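Local coordinates for hypothetical protein Atu0492 (Agrobacterium tumefaciens, PDB 2GMY) that is of uncertain function but, as a member of the AhpD-like carboxymuconolactone decarboxylase family, is a putative antioxidant defence protein, at residues Asn6-Lys9 against Ala14-Ala17; His32-Leu37 against Arg86-Trp91; Asp93-Ile98 against Val125-Ile130. One frame throughout, in Å; residues are numbered along the deposited sequence.

Contacts 2 and 3 lie in the buried core of this all-helical chain, whereas contact 1 is a surface contact on the opposite side of the chain's centre from contact 2, their centres about 27 Å apart. Helix 83-96 is common to the two core contacts: its earlier turns meet helix 32-45, and its end meets helix 117-139. Contacts 2 and 3 touch where W91 CD1 lies 3.5 Å from I127 CD1. Chemistry follows place. Contact 2 is almost wholly aliphatic, contact 3 sets a threonine hydroxyl beside its apolar centre, while nearby D93 O accepts two hydrogen bonds within its own segment, and contact 1 pairs two aromatic rings.

Contact 1. Residues Asn6-Lys9 against Ala14-Ala17; sequences NYAK and AFKA
Y7 and F15 meet rim to rim where the short N-terminal helix 7-10 packs against helix 12-26, a pair of consecutive helices at the edge of this AhpD-like helical fold. Their ring centroids are 6.0 Å apart and the planes are inclined at 50°, so the pair is neither an offset stack nor a T-shaped one. One corner carries the touch: Y7 CE1 is 3.6 Å from F15 CD1. Seen from the tyrosine, that carbon arrives at the ring edge, close to the ring plane.

A8 approaches the same phenylalanine quite differently. Its methyl sits over one face of the F15 ring, with CB 4.0 Å from the ring centroid and only 10° off the ring normal, which is the geometry of a CH-pi contact. F15 thus presents a face to alanine, while the tyrosine carbon reaches it obliquely. The F15 side chain starts out toward the short helix, and CG lies anti to the backbone N (chi1 177°), which carries the ring across beneath the A8 methyl. The backbones are correspondingly close, the CA atoms of A8 and F15 being 5.5 Å apart.

The aromatic groups also reach beyond the two helices. Y7 packs on I136 and F15 on W133, both from helix 117-139, while V121 of the second subunit touches Y7. This surface corner is therefore tied to the long helix and to the subunit interface.

No hydrogen bond crosses between the segments; the capping bond lies within 6-9. N6 occupies the N-cap position, and K9 N donates to N6 OD1 at 3.2 Å, approaching from above the side-chain carbonyl plane.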
ATOM      1  N   ASN A   6     -10.661 -22.123 -20.940  1.00 27.75           N
ATOM      2  CA  ASN A   6     -11.466 -21.576 -22.023  1.00 28.54           C
ATOM      3  C   ASN A   6     -12.857 -21.350 -21.453  1.00 28.35           C
ATOM      4  O   ASN A   6     -13.700 -22.257 -21.441  1.00 28.35           O
ATOM      5  CB  ASN A   6     -11.512 -22.536 -23.215  1.00 29.02           C
ATOM      6  CG  ASN A   6     -12.211 -21.938 -24.427  1.00 30.77           C
ATOM      7  OD1 ASN A   6     -13.151 -21.151 -24.301  1.00 32.47           O
ATOM      8  ND2 ASN A   6     -11.757 -22.324 -25.616  1.00 32.68           N
ATOM      9  N   TYR A   7     -13.082 -20.142 -20.953  1.00 28.13           N
ATOM     10  CA  TYR A   7     -14.272 -19.882 -20.155  1.00 28.26           C
ATOM     11  C   TYR A   7     -15.559 -19.872 -20.980  1.00 27.98           C
ATOM     12  O   TYR A   7     -16.622 -20.248 -20.481  1.00 27.99           O
ATOM     13  CB  TYR A   7     -14.108 -18.611 -19.313  1.00 28.79           C
ATOM     14  CG  TYR A   7     -13.766 -17.374 -20.100  1.00 29.10           C
ATOM     15  CD1 TYR A   7     -14.773 -16.570 -20.635  1.00 30.71           C
ATOM     16  CD2 TYR A   7     -12.436 -16.990 -20.294  1.00 29.48           C
ATOM     17  CE1 TYR A   7     -14.473 -15.428 -21.356  1.00 31.38           C
ATOM     18  CE2 TYR A   7     -12.123 -15.841 -21.014  1.00 30.57           C
ATOM     19  CZ  TYR A   7     -13.149 -15.067 -21.545  1.00 30.78           C
ATOM     20  OH  TYR A   7     -12.866 -13.925 -22.263  1.00 31.57           O
ATOM     21  N   ALA A   8     -15.451 -19.469 -22.247  1.00 27.86           N
ATOM     22  CA  ALA A   8     -16.593 -19.481 -23.161  1.00 27.88           C
ATOM     23  C   ALA A   8     -17.085 -20.913 -23.397  1.00 28.14           C
ATOM     24  O   ALA A   8     -18.283 -21.142 -23.556  1.00 27.89           O
ATOM     25  CB  ALA A   8     -16.229 -18.811 -24.484  1.00 27.91           C
ATOM     26  N   LYS A   9     -16.146 -21.862 -23.399  1.00 28.30           N
ATOM     27  CA  LYS A   9     -16.451 -23.282 -23.596  1.00 28.76           C
ATOM     28  C   LYS A   9     -16.885 -23.956 -22.300  1.00 28.44           C
ATOM     29  O   LYS A   9     -17.839 -24.738 -22.299  1.00 28.21           O
ATOM     30  CB  LYS A   9     -15.242 -24.028 -24.184  1.00 29.25           C
ATOM     31  CG  LYS A   9     -14.940 -23.709 -25.640  1.00 31.63           C
ATOM     32  CD  LYS A   9     -15.704 -24.620 -26.599  1.00 34.93           C
ATOM     33  CE  LYS A   9     -15.974 -23.928 -27.932  1.00 36.46           C
ATOM     34  NZ  LYS A   9     -14.728 -23.489 -28.629  1.00 38.65           N
ATOM     35  N   ALA A  14     -22.641 -18.503 -18.568  1.00 22.11           N
ATOM     36  CA  ALA A  14     -21.988 -17.431 -17.815  1.00 21.34           C
ATOM     37  C   ALA A  14     -21.400 -16.416 -18.775  1.00 20.88           C
ATOM     38  O   ALA A  14     -21.567 -15.205 -18.592  1.00 20.62           O
ATOM     39  CB  ALA A  14     -20.894 -18.001 -16.898  1.00 21.31           C
ATOM     40  N   PHE A  15     -20.740 -16.921 -19.813  1.00 20.23           N
ATOM     41  CA  PHE A  15     -20.171 -16.076 -20.849  1.00 20.48           C
ATOM     42  C   PHE A  15     -21.234 -15.181 -21.506  1.00 19.89           C
ATOM     43  O   PHE A  15     -21.026 -13.969 -21.659  1.00 19.81           O
ATOM     44  CB  PHE A  15     -19.435 -16.934 -21.881  1.00 21.17           C
ATOM     45  CG  PHE A  15     -18.881 -16.150 -23.037  1.00 22.37           C
ATOM     46  CD1 PHE A  15     -17.750 -15.355 -22.880  1.00 24.44           C
ATOM     47  CD2 PHE A  15     -19.491 -16.206 -24.281  1.00 24.73           C
ATOM     48  CE1 PHE A  15     -17.237 -14.622 -23.952  1.00 24.94           C
ATOM     49  CE2 PHE A  15     -18.987 -15.481 -25.360  1.00 25.21           C
ATOM     50  CZ  PHE A  15     -17.860 -14.693 -25.195  1.00 23.35           C
ATOM     51  N   LYS A  16     -22.371 -15.780 -21.875  1.00 19.52           N
ATOM     52  CA  LYS A  16     -23.484 -15.051 -22.484  1.00 18.94           C
ATOM     53  C   LYS A  16     -24.008 -13.952 -21.567  1.00 18.56           C
ATOM     54  O   LYS A  16     -24.354 -12.866 -22.030  1.00 17.89           O
ATOM     55  CB  LYS A  16     -24.620 -16.008 -22.861  1.00 19.79           C
ATOM     56  CG  LYS A  16     -24.335 -16.863 -24.079  1.00 22.35           C
ATOM     57  CD  LYS A  16     -25.530 -17.756 -24.375  1.00 26.84           C
ATOM     58  CE  LYS A  16     -25.185 -18.861 -25.374  1.00 29.96           C
ATOM     59  NZ  LYS A  16     -26.408 -19.589 -25.804  1.00 31.10           N
ATOM     60  N   ALA A  17     -24.038 -14.225 -20.261  1.00 17.29           N
ATOM     61  CA  ALA A  17     -24.538 -13.249 -19.294  1.00 16.80           C
ATOM     62  C   ALA A  17     -23.632 -12.027 -19.252  1.00 16.72           C
ATOM     63  O   ALA A  17     -24.113 -10.911 -19.239  1.00 16.13           O
ATOM     64  CB  ALA A  17     -24.674 -13.857 -17.916  1.00 17.14           C
TER

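Contact 2. Residues His32-Leu37 against Arg86-Trp91; sequences HRFIHL and RALLGW
L37 packs against L88 and L89 in a buried helix-helix interface of the AhpD-like fold, joining helix 32-45 to helix 83-96. The two short axes run in broadly the same direction, with a signed crossing angle of -35°. At closest approach they are 10.8 Å apart, a separation spanned entirely by side chains, with no hydrogen bond between the segments.

Packing is densest round one methyl group. L37 CD2 lies 3.6 Å from L89 CD2 and 3.7 Å from L88 CG, so a single branch touches two successive leucines. L37 CG is anti to its own backbone N (chi1 -179°), which extends the branches toward the facing helix. L37 and L88 lie alongside one another, pointing opposite ways, whereas L89 lies at a slant to L37.

The F34 end is slighter and rests on one branch of L88. L88 CD2 is 3.7 Å from F34 CB and from F34 CD1 alike, meeting the phenylalanine at the root of the ring; F34 gives up far less surface here than L37. Its ring has another partner in F115, which it meets edge to face.

The more exposed flanks are polar and take no part in the leucine packing. H36 bonds to D62, and R33 forms a salt bridge with E31. On the other helix R86 starts away from the interface, and its guanidinium is held elsewhere: NH1 bonds to the carbonyl O of W75, and NH2 to the carbonyl O of R76.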
ATOM      1  N   HIS A  32     -18.759   7.007 -27.685  1.00 23.41           N
ATOM      2  CA  HIS A  32     -17.826   5.894 -27.827  1.00 22.88           C
ATOM      3  C   HIS A  32     -16.430   6.215 -27.289  1.00 21.40           C
ATOM      4  O   HIS A  32     -15.758   5.337 -26.736  1.00 20.34           O
ATOM      5  CB  HIS A  32     -17.786   5.378 -29.271  1.00 24.07           C
ATOM      6  CG  HIS A  32     -19.075   4.757 -29.711  1.00 27.68           C
ATOM      7  ND1 HIS A  32     -19.642   3.684 -29.056  1.00 30.56           N
ATOM      8  CD2 HIS A  32     -19.916   5.065 -30.728  1.00 31.09           C
ATOM      9  CE1 HIS A  32     -20.775   3.354 -29.652  1.00 32.55           C
ATOM     10  NE2 HIS A  32     -20.965   4.178 -30.668  1.00 32.46           N
ATOM     11  N   ARG A  33     -16.013   7.471 -27.428  1.00 20.09           N
ATOM     12  CA  ARG A  33     -14.738   7.926 -26.881  1.00 19.49           C
ATOM     13  C   ARG A  33     -14.649   7.676 -25.372  1.00 18.02           C
ATOM     14  O   ARG A  33     -13.600   7.254 -24.863  1.00 17.12           O
ATOM     15  CB  ARG A  33     -14.528   9.408 -27.169  1.00 20.52           C
ATOM     16  CG  ARG A  33     -13.207   9.902 -26.625  1.00 23.72           C
ATOM     17  CD  ARG A  33     -12.974  11.385 -26.824  1.00 29.66           C
ATOM     18  NE  ARG A  33     -13.982  12.228 -26.193  1.00 34.46           N
ATOM     19  CZ  ARG A  33     -14.954  12.844 -26.854  1.00 36.58           C
ATOM     20  NH1 ARG A  33     -15.053  12.696 -28.171  1.00 38.91           N
ATOM     21  NH2 ARG A  33     -15.827  13.609 -26.204  1.00 37.14           N
ATOM     22  N   PHE A  34     -15.752   7.917 -24.672  1.00 16.82           N
ATOM     23  CA  PHE A  34     -15.795   7.720 -23.216  1.00 16.14           C
ATOM     24  C   PHE A  34     -15.793   6.232 -22.859  1.00 15.99           C
ATOM     25  O   PHE A  34     -15.173   5.818 -21.866  1.00 15.43           O
ATOM     26  CB  PHE A  34     -17.004   8.430 -22.597  1.00 16.92           C
ATOM     27  CG  PHE A  34     -17.006   9.930 -22.801  1.00 17.60           C
ATOM     28  CD1 PHE A  34     -15.816  10.669 -22.762  1.00 19.30           C
ATOM     29  CD2 PHE A  34     -18.206  10.609 -22.999  1.00 20.12           C
ATOM     30  CE1 PHE A  34     -15.823  12.065 -22.944  1.00 20.81           C
ATOM     31  CE2 PHE A  34     -18.220  11.995 -23.182  1.00 20.96           C
ATOM     32  CZ  PHE A  34     -17.022  12.718 -23.152  1.00 19.77           C
ATOM     33  N   ILE A  35     -16.485   5.429 -23.667  1.00 15.43           N
ATOM     34  CA  ILE A  35     -16.475   3.983 -23.470  1.00 15.65           C
ATOM     35  C   ILE A  35     -15.049   3.443 -23.659  1.00 14.78           C
ATOM     36  O   ILE A  35     -14.555   2.668 -22.830  1.00 14.46           O
ATOM     37  CB  ILE A  35     -17.498   3.272 -24.387  1.00 16.26           C
ATOM     38  CG1 ILE A  35     -18.916   3.733 -24.033  1.00 16.85           C
ATOM     39  CG2 ILE A  35     -17.369   1.748 -24.235  1.00 17.34           C
ATOM     40  CD1 ILE A  35     -20.001   3.150 -24.961  1.00 17.42           C
ATOM     41  N   HIS A  36     -14.379   3.875 -24.728  1.00 13.93           N
ATOM     42  CA  HIS A  36     -12.982   3.486 -24.958  1.00 13.68           C
ATOM     43  C   HIS A  36     -12.077   3.870 -23.791  1.00 13.21           C
ATOM     44  O   HIS A  36     -11.255   3.076 -23.335  1.00 13.42           O
ATOM     45  CB  HIS A  36     -12.437   4.154 -26.216  1.00 13.97           C
ATOM     46  CG  HIS A  36     -13.088   3.682 -27.472  1.00 15.75           C
ATOM     47  ND1 HIS A  36     -13.374   2.354 -27.702  1.00 16.66           N
ATOM     48  CD2 HIS A  36     -13.485   4.354 -28.579  1.00 17.81           C
ATOM     49  CE1 HIS A  36     -13.928   2.229 -28.897  1.00 18.67           C
ATOM     50  NE2 HIS A  36     -14.009   3.427 -29.447  1.00 17.88           N
ATOM     51  N   LEU A  37     -12.230   5.099 -23.327  1.00 12.45           N
ATOM     52  CA  LEU A  37     -11.434   5.623 -22.218  1.00 12.25           C
ATOM     53  C   LEU A  37     -11.633   4.796 -20.951  1.00 11.86           C
ATOM     54  O   LEU A  37     -10.667   4.441 -20.265  1.00 11.72           O
ATOM     55  CB  LEU A  37     -11.844   7.078 -21.979  1.00 12.84           C
ATOM     56  CG  LEU A  37     -11.118   7.828 -20.866  1.00 11.78           C
ATOM     57  CD1 LEU A  37     -11.160   9.308 -21.177  1.00 13.83           C
ATOM     58  CD2 LEU A  37     -11.707   7.514 -19.474  1.00 12.73           C
ATOM     59  N   ARG A  86     -10.482  14.269 -18.106  1.00 12.10           N
ATOM     60  CA  ARG A  86      -9.838  14.183 -16.793  1.00 12.87           C
ATOM     61  C   ARG A  86     -10.811  13.875 -15.669  1.00 12.65           C
ATOM     62  O   ARG A  86     -10.486  13.123 -14.746  1.00 12.70           O
ATOM     63  CB  ARG A  86      -9.051  15.450 -16.450  1.00 12.99           C
ATOM     64  CG  ARG A  86      -7.882  15.662 -17.365  1.00 13.92           C
ATOM     65  CD  ARG A  86      -7.101  16.913 -16.971  1.00 14.85           C
ATOM     66  NE  ARG A  86      -6.341  16.713 -15.735  1.00 15.18           N
ATOM     67  CZ  ARG A  86      -5.186  16.049 -15.658  1.00 14.61           C
ATOM     68  NH1 ARG A  86      -4.629  15.522 -16.748  1.00 15.42           N
ATOM     69  NH2 ARG A  86      -4.590  15.906 -14.480  1.00 16.53           N
ATOM     70  N   ALA A  87     -12.005  14.457 -15.748  1.00 12.37           N
ATOM     71  CA  ALA A  87     -13.032  14.217 -14.747  1.00 13.04           C
ATOM     72  C   ALA A  87     -13.423  12.744 -14.785  1.00 12.66           C
ATOM     73  O   ALA A  87     -13.533  12.081 -13.758  1.00 13.21           O
ATOM     74  CB  ALA A  87     -14.228  15.092 -15.029  1.00 13.61           C
ATOM     75  N   LEU A  88     -13.611  12.224 -15.989  1.00 12.37           N
ATOM     76  CA  LEU A  88     -13.970  10.824 -16.157  1.00 12.13           C
ATOM     77  C   LEU A  88     -12.844   9.903 -15.668  1.00 11.91           C
ATOM     78  O   LEU A  88     -13.094   8.971 -14.918  1.00 12.57           O
ATOM     79  CB  LEU A  88     -14.301  10.549 -17.628  1.00 12.04           C
ATOM     80  CG  LEU A  88     -14.711   9.127 -18.014  1.00 13.07           C
ATOM     81  CD1 LEU A  88     -15.823   8.582 -17.117  1.00 15.08           C
ATOM     82  CD2 LEU A  88     -15.121   9.085 -19.493  1.00 13.34           C
ATOM     83  N   LEU A  89     -11.606  10.194 -16.073  1.00 11.38           N
ATOM     84  CA  LEU A  89     -10.439   9.389 -15.658  1.00 11.35           C
ATOM     85  C   LEU A  89     -10.308   9.314 -14.131  1.00 11.41           C
ATOM     86  O   LEU A  89     -10.041   8.246 -13.570  1.00 11.77           O
ATOM     87  CB  LEU A  89      -9.159   9.948 -16.283  1.00 11.85           C
ATOM     88  CG  LEU A  89      -8.999   9.617 -17.767  1.00 11.84           C
ATOM     89  CD1 LEU A  89      -8.075  10.607 -18.465  1.00 12.50           C
ATOM     90  CD2 LEU A  89      -8.518   8.170 -17.962  1.00 12.05           C
ATOM     91  N   GLY A  90     -10.517  10.442 -13.454  1.00 11.73           N
ATOM     92  CA  GLY A  90     -10.477  10.456 -11.978  1.00 11.70           C
ATOM     93  C   GLY A  90     -11.466   9.472 -11.370  1.00 11.64           C
ATOM     94  O   GLY A  90     -11.169   8.789 -10.366  1.00 10.99           O
ATOM     95  N   TRP A  91     -12.643   9.376 -11.993  1.00 10.64           N
ATOM     96  CA  TRP A  91     -13.690   8.485 -11.506  1.00 10.61           C
ATOM     97  C   TRP A  91     -13.382   7.039 -11.867  1.00  9.91           C
ATOM     98  O   TRP A  91     -13.569   6.126 -11.042  1.00 10.57           O
ATOM     99  CB  TRP A  91     -15.030   8.901 -12.088  1.00 10.41           C
ATOM    100  CG  TRP A  91     -16.225   8.223 -11.497  1.00  9.90           C
ATOM    101  CD1 TRP A  91     -17.129   7.432 -12.162  1.00 11.18           C
ATOM    102  CD2 TRP A  91     -16.689   8.295 -10.137  1.00 10.83           C
ATOM    103  NE1 TRP A  91     -18.120   7.015 -11.309  1.00 11.35           N
ATOM    104  CE2 TRP A  91     -17.877   7.524 -10.061  1.00 10.53           C
ATOM    105  CE3 TRP A  91     -16.223   8.933  -8.984  1.00 10.09           C
ATOM    106  CZ2 TRP A  91     -18.600   7.370  -8.868  1.00 11.20           C
ATOM    107  CZ3 TRP A  91     -16.954   8.785  -7.791  1.00 10.29           C
ATOM    108  CH2 TRP A  91     -18.129   8.013  -7.755  1.00 11.16           C
TER

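Contact 3. Residues Asp93-Ile98 against Val125-Ile130; sequences DAVTKI and VAIGAI
I127 sets its CG2 methyl against V95 and T96 where the last turn of helix 83-96 meets helix 117-139, a buried helix-helix junction of the AhpD-like fold. The innermost shell is very small. I127 CG2 lies 3.6 Å from V95 CG1 and 3.8 Å from T96 OG1, so one methyl serves both neighbours. The V95 and I127 side chains run nearly perpendicular to each other. Each sends to the meeting point the branch that is anti to its own backbone N; for V95 CG1 the torsion is 176°. T96 comes in at a slant, and its CA is 7.0 Å from that of I127.

In the next shell the threonine hydroxyl is fixed by polar partners. T96 OG1 bonds to V92 O one turn earlier and accepts from N131 ND2, which also bonds to I127 O. The N131 amide thereby links the two helices beside the apolar touch, and the hydroxyl facing the I127 methyl is satisfied within the core. Further out, R135 of the second subunit bonds to T96 O, bringing the helix end to the subunit interface.

The end of the helix is held from the other flank. D93 spreads its carboxylate between R41, through a salt bridge, and W75 NE1. K97, the first residue to leave helical geometry and also the N-cap of helix 98-101, folds back over this turn. Its backbone and side chain converge on one acceptor: K97 N and K97 NZ each stand 3.0 Å from D93 O, on opposite faces of the carbonyl plane, with the ammonium 51° out of that plane.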
ATOM      1  N   ASP A  93     -10.447   5.776 -12.147  1.00 10.05           N
ATOM      2  CA  ASP A  93      -9.420   5.395 -11.180  1.00 10.52           C
ATOM      3  C   ASP A  93     -10.018   5.111  -9.791  1.00 10.70           C
ATOM      4  O   ASP A  93      -9.754   4.049  -9.202  1.00 11.36           O
ATOM      5  CB  ASP A  93      -8.371   6.501 -11.088  1.00 11.09           C
ATOM      6  CG  ASP A  93      -7.466   6.549 -12.309  1.00 13.09           C
ATOM      7  OD1 ASP A  93      -7.800   5.930 -13.340  1.00 14.07           O
ATOM      8  OD2 ASP A  93      -6.411   7.215 -12.224  1.00 16.77           O
ATOM      9  N   ALA A  94     -10.827   6.040  -9.282  1.00 10.79           N
ATOM     10  CA  ALA A  94     -11.360   5.922  -7.913  1.00 10.92           C
ATOM     11  C   ALA A  94     -12.236   4.684  -7.749  1.00 11.09           C
ATOM     12  O   ALA A  94     -12.170   3.972  -6.733  1.00 12.18           O
ATOM     13  CB  ALA A  94     -12.143   7.192  -7.525  1.00 11.64           C
ATOM     14  N   VAL A  95     -13.045   4.415  -8.778  1.00 10.80           N
ATOM     15  CA  VAL A  95     -14.022   3.326  -8.729  1.00 10.79           C
ATOM     16  C   VAL A  95     -13.350   1.991  -9.028  1.00 10.40           C
ATOM     17  O   VAL A  95     -13.685   0.970  -8.441  1.00 10.55           O
ATOM     18  CB  VAL A  95     -15.211   3.603  -9.672  1.00 10.70           C
ATOM     19  CG1 VAL A  95     -16.184   2.431  -9.712  1.00 12.22           C
ATOM     20  CG2 VAL A  95     -15.951   4.845  -9.204  1.00 12.14           C
ATOM     21  N   THR A  96     -12.383   1.989  -9.943  1.00 10.50           N
ATOM     22  CA  THR A  96     -11.634   0.750 -10.192  1.00 11.18           C
ATOM     23  C   THR A  96     -10.904   0.300  -8.916  1.00 11.83           C
ATOM     24  O   THR A  96     -10.817  -0.885  -8.625  1.00 11.70           O
ATOM     25  CB  THR A  96     -10.683   0.913 -11.388  1.00 11.61           C
ATOM     26  OG1 THR A  96     -11.472   1.088 -12.573  1.00 12.30           O
ATOM     27  CG2 THR A  96      -9.803  -0.301 -11.566  1.00 12.57           C
ATOM     28  N   LYS A  97     -10.411   1.274  -8.158  1.00 12.16           N
ATOM     29  CA  LYS A  97      -9.723   0.994  -6.900  1.00 14.46           C
ATOM     30  C   LYS A  97     -10.621   1.300  -5.702  1.00 13.77           C
ATOM     31  O   LYS A  97     -10.170   1.869  -4.701  1.00 13.51           O
ATOM     32  CB  LYS A  97      -8.417   1.787  -6.805  1.00 14.53           C
ATOM     33  CG  LYS A  97      -7.401   1.412  -7.881  1.00 16.58           C
ATOM     34  CD  LYS A  97      -6.114   2.241  -7.743  1.00 19.50           C
ATOM     35  CE  LYS A  97      -6.384   3.735  -7.901  1.00 24.73           C
ATOM     36  NZ  LYS A  97      -6.758   4.071  -9.301  1.00 27.99           N
ATOM     37  N   ILE A  98     -11.878   0.878  -5.800  1.00 13.33           N
ATOM     38  CA  ILE A  98     -12.906   1.209  -4.801  1.00 13.88           C
ATOM     39  C   ILE A  98     -12.509   0.824  -3.372  1.00 13.26           C
ATOM     40  O   ILE A  98     -12.792   1.562  -2.436  1.00 13.89           O
ATOM     41  CB  ILE A  98     -14.282   0.553  -5.163  1.00 13.51           C
ATOM     42  CG1 ILE A  98     -15.449   1.222  -4.417  1.00 16.28           C
ATOM     43  CG2 ILE A  98     -14.249  -0.974  -4.969  1.00 15.38           C
ATOM     44  CD1 ILE A  98     -15.832   2.561  -4.959  1.00 15.96           C
ATOM     45  N   VAL A 125     -21.719   1.782 -14.461  1.00 11.76           N
ATOM     46  CA  VAL A 125     -21.965   0.408 -14.916  1.00 12.22           C
ATOM     47  C   VAL A 125     -20.871  -0.025 -15.907  1.00 11.65           C
ATOM     48  O   VAL A 125     -20.387  -1.158 -15.849  1.00 12.18           O
ATOM     49  CB  VAL A 125     -23.374   0.296 -15.557  1.00 12.50           C
ATOM     50  CG1 VAL A 125     -23.568  -1.053 -16.233  1.00 14.11           C
ATOM     51  CG2 VAL A 125     -24.460   0.528 -14.487  1.00 12.55           C
ATOM     52  N   ALA A 126     -20.474   0.874 -16.809  1.00 11.78           N
ATOM     53  CA  ALA A 126     -19.394   0.575 -17.755  1.00 11.64           C
ATOM     54  C   ALA A 126     -18.082   0.248 -16.999  1.00 11.87           C
ATOM     55  O   ALA A 126     -17.373  -0.698 -17.348  1.00 11.29           O
ATOM     56  CB  ALA A 126     -19.194   1.739 -18.714  1.00 12.24           C
ATOM     57  N   ILE A 127     -17.780   1.011 -15.947  1.00 10.92           N
ATOM     58  CA  ILE A 127     -16.588   0.733 -15.129  1.00 11.22           C
ATOM     59  C   ILE A 127     -16.726  -0.651 -14.487  1.00 11.20           C
ATOM     60  O   ILE A 127     -15.771  -1.427 -14.451  1.00 11.95           O
ATOM     61  CB  ILE A 127     -16.375   1.813 -14.046  1.00 10.88           C
ATOM     62  CG1 ILE A 127     -16.044   3.172 -14.695  1.00 10.73           C
ATOM     63  CG2 ILE A 127     -15.222   1.424 -13.085  1.00 11.40           C
ATOM     64  CD1 ILE A 127     -16.236   4.390 -13.758  1.00 11.17           C
ATOM     65  N   GLY A 128     -17.919  -0.965 -13.987  1.00 11.39           N
ATOM     66  CA  GLY A 128     -18.164  -2.296 -13.411  1.00 11.40           C
ATOM     67  C   GLY A 128     -17.941  -3.397 -14.443  1.00 11.36           C
ATOM     68  O   GLY A 128     -17.278  -4.412 -14.146  1.00 12.06           O
ATOM     69  N   ALA A 129     -18.484  -3.198 -15.650  1.00 11.77           N
ATOM     70  CA  ALA A 129     -18.373  -4.190 -16.718  1.00 11.50           C
ATOM     71  C   ALA A 129     -16.916  -4.493 -17.089  1.00 11.97           C
ATOM     72  O   ALA A 129     -16.522  -5.659 -17.157  1.00 12.28           O
ATOM     73  CB  ALA A 129     -19.176  -3.762 -17.943  1.00 12.43           C
ATOM     74  N   ILE A 130     -16.096  -3.463 -17.292  1.00 12.04           N
ATOM     75  CA  ILE A 130     -14.707  -3.740 -17.667  1.00 12.15           C
ATOM     76  C   ILE A 130     -13.982  -4.385 -16.492  1.00 11.89           C
ATOM     77  O   ILE A 130     -13.145  -5.260 -16.678  1.00 12.11           O
ATOM     78  CB  ILE A 130     -13.963  -2.488 -18.220  1.00 12.36           C
ATOM     79  CG1 ILE A 130     -12.552  -2.864 -18.706  1.00 11.44           C
ATOM     80  CG2 ILE A 130     -13.981  -1.349 -17.219  1.00 11.38           C
ATOM     81  CD1 ILE A 130     -12.535  -3.931 -19.838  1.00 14.18           C
TER